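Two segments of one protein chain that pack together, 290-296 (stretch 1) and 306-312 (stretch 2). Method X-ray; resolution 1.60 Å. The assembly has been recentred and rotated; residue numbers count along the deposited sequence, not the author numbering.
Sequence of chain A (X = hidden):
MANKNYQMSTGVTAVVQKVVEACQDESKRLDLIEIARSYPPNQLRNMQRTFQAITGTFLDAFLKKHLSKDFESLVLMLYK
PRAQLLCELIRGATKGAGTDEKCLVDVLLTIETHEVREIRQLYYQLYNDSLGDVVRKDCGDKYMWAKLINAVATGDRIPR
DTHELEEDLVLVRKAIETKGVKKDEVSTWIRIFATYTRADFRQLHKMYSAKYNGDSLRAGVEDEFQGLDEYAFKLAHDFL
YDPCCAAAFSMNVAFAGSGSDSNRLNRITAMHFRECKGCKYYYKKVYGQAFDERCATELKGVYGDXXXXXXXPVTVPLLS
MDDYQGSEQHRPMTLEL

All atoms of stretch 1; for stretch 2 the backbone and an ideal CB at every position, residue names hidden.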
ATOM      1  N   ALA A 290     -16.683  -8.218  10.057  1.00 18.08           N
ATOM      2  CA  ALA A 290     -15.807  -9.066   9.231  1.00 16.84           C
ATOM      3  C   ALA A 290     -15.519  -8.407   7.894  1.00 16.52           C
ATOM      4  O   ALA A 290     -16.410  -7.850   7.262  1.00 16.21           O
ATOM      5  CB  ALA A 290     -16.448 -10.444   8.989  1.00 17.82           C
ATOM      6  N   PHE A 291     -14.267  -8.496   7.463  1.00 15.55           N
ATOM      7  CA  PHE A 291     -13.852  -7.991   6.152  1.00 15.24           C
ATOM      8  C   PHE A 291     -14.741  -8.512   5.040  1.00 15.56           C
ATOM      9  O   PHE A 291     -15.182  -7.736   4.177  1.00 15.50           O
ATOM     10  CB  PHE A 291     -12.399  -8.413   5.889  1.00 14.12           C
ATOM     11  CG  PHE A 291     -11.840  -7.933   4.558  1.00 13.72           C
ATOM     12  CD1 PHE A 291     -11.117  -6.747   4.483  1.00 15.27           C
ATOM     13  CD2 PHE A 291     -12.022  -8.689   3.396  1.00 13.73           C
ATOM     14  CE1 PHE A 291     -10.600  -6.313   3.266  1.00 15.52           C
ATOM     15  CE2 PHE A 291     -11.516  -8.257   2.177  1.00 14.78           C
ATOM     16  CZ  PHE A 291     -10.809  -7.068   2.105  1.00 15.40           C
ATOM     17  N   ASP A 292     -15.008  -9.821   5.061  1.00 16.44           N
ATOM     18  CA  ASP A 292     -15.786 -10.423   3.975  1.00 17.50           C
ATOM     19  C   ASP A 292     -17.194  -9.850   3.929  1.00 18.69           C
ATOM     20  O   ASP A 292     -17.778  -9.728   2.855  1.00 19.12           O
ATOM     21  CB  ASP A 292     -15.817 -11.954   4.091  1.00 17.31           C
ATOM     22  CG  ASP A 292     -14.488 -12.609   3.728  1.00 19.45           C
ATOM     23  OD1 ASP A 292     -13.556 -11.920   3.236  1.00 17.44           O
ATOM     24  OD2 ASP A 292     -14.371 -13.837   3.956  1.00 21.38           O
ATOM     25  N   GLU A 293     -17.735  -9.489   5.094  1.00 20.06           N
ATOM     26  CA  GLU A 293     -19.086  -8.935   5.146  1.00 22.76           C
ATOM     27  C   GLU A 293     -19.134  -7.531   4.559  1.00 22.10           C
ATOM     28  O   GLU A 293     -20.055  -7.195   3.814  1.00 23.06           O
ATOM     29  CB  GLU A 293     -19.605  -8.949   6.582  1.00 22.67           C
ATOM     30  CG  GLU A 293     -21.040  -8.488   6.738  1.00 26.19           C
ATOM     31  CD  GLU A 293     -21.469  -8.426   8.196  1.00 26.74           C
ATOM     32  OE1 GLU A 293     -21.295  -9.439   8.916  1.00 32.76           O
ATOM     33  OE2 GLU A 293     -21.970  -7.363   8.610  1.00 31.13           O
ATOM     34  N   ARG A 294     -18.137  -6.707   4.883  1.00 21.44           N
ATOM     35  CA  ARG A 294     -18.020  -5.394   4.263  1.00 21.22           C
ATOM     36  C   ARG A 294     -17.824  -5.511   2.748  1.00 21.11           C
ATOM     37  O   ARG A 294     -18.466  -4.815   1.970  1.00 20.28           O
ATOM     38  CB  ARG A 294     -16.888  -4.571   4.903  1.00 20.95           C
ATOM     39  CG  ARG A 294     -16.826  -3.131   4.403  1.00 22.81           C
ATOM     40  CD  ARG A 294     -18.065  -2.325   4.839  1.00 24.80           C
ATOM     41  NE  ARG A 294     -18.064  -0.977   4.282  1.00 28.13           N
ATOM     42  CZ  ARG A 294     -17.425   0.051   4.834  1.00 28.75           C
ATOM     43  NH1 ARG A 294     -16.741  -0.114   5.960  1.00 30.56           N
ATOM     44  NH2 ARG A 294     -17.471   1.243   4.260  1.00 28.73           N
ATOM     45  N   CYS A 295     -16.950  -6.418   2.338  1.00 22.05           N
ATOM     46  CA  CYS A 295     -16.695  -6.644   0.920  1.00 22.59           C
ATOM     47  C   CYS A 295     -17.969  -7.083   0.175  1.00 23.33           C
ATOM     48  O   CYS A 295     -18.220  -6.618  -0.945  1.00 23.69           O
ATOM     49  CB  CYS A 295     -15.572  -7.669   0.762  1.00 23.28           C
ATOM     50  SG  CYS A 295     -14.808  -7.671  -0.872  1.00 25.28           S
ATOM     51  N   ALA A 296     -18.763  -7.949   0.809  1.00 23.47           N
ATOM     52  CA  ALA A 296     -20.025  -8.436   0.237  1.00 24.43           C
ATOM     53  C   ALA A 296     -21.009  -7.295   0.011  1.00 24.75           C
ATOM     54  O   ALA A 296     -21.692  -7.245  -1.021  1.00 25.30           O
ATOM     55  CB  ALA A 296     -20.647  -9.486   1.135  1.00 24.38           C
ATOM     56  N   UNK A 306     -12.793 -11.723  -5.966  1.00 13.15           N
ATOM     57  CA  UNK A 306     -11.344 -11.659  -6.138  1.00 12.56           C
ATOM     58  C   UNK A 306     -10.650 -10.944  -4.983  1.00 13.00           C
ATOM     59  O   UNK A 306      -9.603 -11.400  -4.518  1.00 12.78           O
ATOM     60  CB  UNK A 306     -11.007 -10.956  -7.454  1.00 12.56           C
ATOM     61  N   UNK A 307     -11.210  -9.812  -4.550  1.00 12.63           N
ATOM     62  CA  UNK A 307     -10.651  -9.083  -3.418  1.00 12.19           C
ATOM     63  C   UNK A 307     -10.678  -9.957  -2.164  1.00 12.98           C
ATOM     64  O   UNK A 307      -9.652 -10.080  -1.473  1.00 13.55           O
ATOM     65  CB  UNK A 307     -11.421  -7.782  -3.182  1.00 12.19           C
ATOM     66  N   UNK A 308     -11.816 -10.616  -1.909  1.00 13.24           N
ATOM     67  CA  UNK A 308     -11.955 -11.510  -0.734  1.00 13.94           C
ATOM     68  C   UNK A 308     -10.925 -12.631  -0.791  1.00 13.49           C
ATOM     69  O   UNK A 308     -10.275 -12.935   0.222  1.00 13.90           O
ATOM     70  CB  UNK A 308     -13.364 -12.102  -0.664  1.00 13.94           C
ATOM     71  N   UNK A 309     -10.748 -13.233  -1.974  1.00 12.83           N
ATOM     72  CA  UNK A 309      -9.818 -14.351  -2.116  1.00 12.99           C
ATOM     73  C   UNK A 309      -8.352 -13.928  -1.944  1.00 12.05           C
ATOM     74  O   UNK A 309      -7.556 -14.613  -1.301  1.00 13.12           O
ATOM     75  CB  UNK A 309     -10.007 -15.006  -3.486  1.00 12.99           C
ATOM     76  N   UNK A 310      -7.976 -12.788  -2.515  1.00 11.46           N
ATOM     77  CA  UNK A 310      -6.582 -12.338  -2.411  1.00 11.47           C
ATOM     78  C   UNK A 310      -6.184 -12.092  -0.973  1.00 11.87           C
ATOM     79  O   UNK A 310      -5.041 -12.361  -0.587  1.00 12.31           O
ATOM     80  CB  UNK A 310      -6.366 -11.064  -3.230  1.00 11.47           C
ATOM     81  N   UNK A 311      -7.126 -11.595  -0.175  1.00 12.39           N
ATOM     82  CA  UNK A 311      -6.853 -11.300   1.214  1.00 13.13           C
ATOM     83  C   UNK A 311      -7.030 -12.500   2.141  1.00 15.23           C
ATOM     84  O   UNK A 311      -6.834 -12.390   3.354  1.00 16.38           O
ATOM     85  CB  UNK A 311      -7.760 -10.158   1.676  1.00 13.13           C
ATOM     86  N   UNK A 312      -7.418 -13.640   1.579  1.00 16.26           N
ATOM     87  CA  UNK A 312      -7.460 -14.848   2.376  1.00 18.33           C
ATOM     88  C   UNK A 312      -6.024 -15.344   2.541  1.00 19.12           C
ATOM     89  O   UNK A 312      -5.317 -15.567   1.557  1.00 19.47           O
ATOM     90  CB  UNK A 312      -8.353 -15.911   1.732  1.00 18.33           C
TER

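The helical segments 291-296 and 306-310 run nearly antiparallel, their N-to-C directions 165° apart and their axes 10.1 Å apart at closest approach. The CA atoms of Asp292 and position 308 lie 6.2 Å apart, which sets the register.

Position 306 has helical angles (-67/-44), its CA-to-CB bond points away, and no atom of stretch 1 lies within 5.5 Å of the ideal CB. Stretch 1 therefore sets no preference beyond compatibility with a helix. The residue is Ala306, which makes no contact here; its carbonyl O accepts a backbone hydrogen bond from the N of position 310 (2.9 Å).

At position 307 CA-to-CB points toward stretch 1, and the ideal CB lies 4.1 Å from Cys295 SG and 5.4 Å from Phe291 CZ. A sulfur and an aromatic rim favour an apolar side chain of moderate size: Val, Ile, Leu or Met would be reasonable. The residue is Ile307, with chi1 and chi2 both m. Its CG2 lies 4.0 Å from Phe291 CZ, at the ring edge, and 4.1 Å from Cys295 SG, whereas the end of the side chain leads away.

Position 308 points sideways, with its ideal CB 3.9 Å from Asp292 OD1, 4.7 Å from Cys295 SG and 5.1 Å from Phe291 CE2. A carboxylate beside apolar surface suits a long side chain with an aliphatic stem, such as Lys, Arg or Gln. Lys308 has the largest covered area in stretch 2, 91 Å². Its CG packs 3.5 Å from Asp292 OD1 and 3.6 Å from Cys295 SG. Despite the opposite charges, the m, t, m, t chain carries NZ past the carboxylate, so the contact is made by the stem.

Positions 309 and 310 are helical, with no stretch 1 atom within 5.5 Å of either ideal CB; at 309 the bond points away. The visible atoms discriminate little among helix-compatible residues. They are Leu309 and Leu310, neither touching stretch 1.

Position 311 (-86/-1) points toward stretch 1, its ideal CB 4.2 Å from Phe291 CE2. Large aliphatic or aromatic side chains would suit that ring. The residue is Trp311, chi1 m, whose CD1 lies 3.7 Å from Phe291 CZ. Its five-membered ring and the Phe291 ring have centroids 5.2 Å apart and planes at 58°, an oblique pairing.

Position 312 adopts extended angles (-77/124) and points sideways into space unoccupied by stretch 1, so many side chains would fit. Glu312 brings its end nearer, but its OE2 stays 4.6 Å from Asp292 OD2.

Stretch 2 306-312: AIKLLWE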
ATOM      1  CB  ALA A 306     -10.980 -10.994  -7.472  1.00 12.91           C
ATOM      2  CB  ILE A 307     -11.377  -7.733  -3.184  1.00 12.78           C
ATOM      3  CG1 ILE A 307     -11.205  -6.807  -4.392  1.00 12.69           C
ATOM      4  CG2 ILE A 307     -10.919  -7.055  -1.861  1.00 12.06           C
ATOM      5  CD1 ILE A 307      -9.744  -6.424  -4.768  1.00 13.99           C
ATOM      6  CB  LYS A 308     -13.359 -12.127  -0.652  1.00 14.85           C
ATOM      7  CG  LYS A 308     -14.411 -11.184  -0.107  1.00 17.42           C
ATOM      8  CD  LYS A 308     -15.731 -11.875   0.155  1.00 22.61           C
ATOM      9  CE  LYS A 308     -16.491 -12.117  -1.155  1.00 24.73           C
ATOM     10  NZ  LYS A 308     -17.933 -12.458  -0.932  1.00 29.16           N
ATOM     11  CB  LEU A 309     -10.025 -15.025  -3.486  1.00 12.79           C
ATOM     12  CG  LEU A 309      -9.211 -16.285  -3.767  1.00 15.95           C
ATOM     13  CD1 LEU A 309      -9.401 -17.319  -2.671  1.00 17.35           C
ATOM     14  CD2 LEU A 309      -9.637 -16.839  -5.125  1.00 15.34           C
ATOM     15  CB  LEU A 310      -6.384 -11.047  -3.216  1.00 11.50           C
ATOM     16  CG  LEU A 310      -6.303 -11.312  -4.723  1.00 12.18           C
ATOM     17  CD1 LEU A 310      -6.494  -9.994  -5.519  1.00 12.04           C
ATOM     18  CD2 LEU A 310      -5.000 -11.986  -5.097  1.00 11.35           C
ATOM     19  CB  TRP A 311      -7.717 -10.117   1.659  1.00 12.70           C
ATOM     20  CG  TRP A 311      -7.163  -8.818   1.215  1.00 12.09           C
ATOM     21  CD1 TRP A 311      -7.701  -7.951   0.297  1.00 12.97           C
ATOM     22  CD2 TRP A 311      -5.964  -8.215   1.689  1.00 11.98           C
ATOM     23  NE1 TRP A 311      -6.886  -6.837   0.169  1.00 13.30           N
ATOM     24  CE2 TRP A 311      -5.817  -6.977   1.022  1.00 11.77           C
ATOM     25  CE3 TRP A 311      -4.976  -8.612   2.600  1.00 10.92           C
ATOM     26  CZ2 TRP A 311      -4.735  -6.132   1.254  1.00 12.18           C
ATOM     27  CZ3 TRP A 311      -3.907  -7.777   2.826  1.00 13.05           C
ATOM     28  CH2 TRP A 311      -3.788  -6.552   2.161  1.00 12.52           C
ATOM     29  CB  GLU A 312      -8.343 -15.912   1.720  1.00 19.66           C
ATOM     30  CG  GLU A 312      -8.642 -17.089   2.633  1.00 23.64           C
ATOM     31  CD  GLU A 312      -9.645 -16.778   3.756  1.00 28.86           C
ATOM     32  OE1 GLU A 312     -10.016 -17.745   4.445  1.00 31.45           O
ATOM     33  OE2 GLU A 312     -10.080 -15.609   3.966  1.00 28.64           O
TER
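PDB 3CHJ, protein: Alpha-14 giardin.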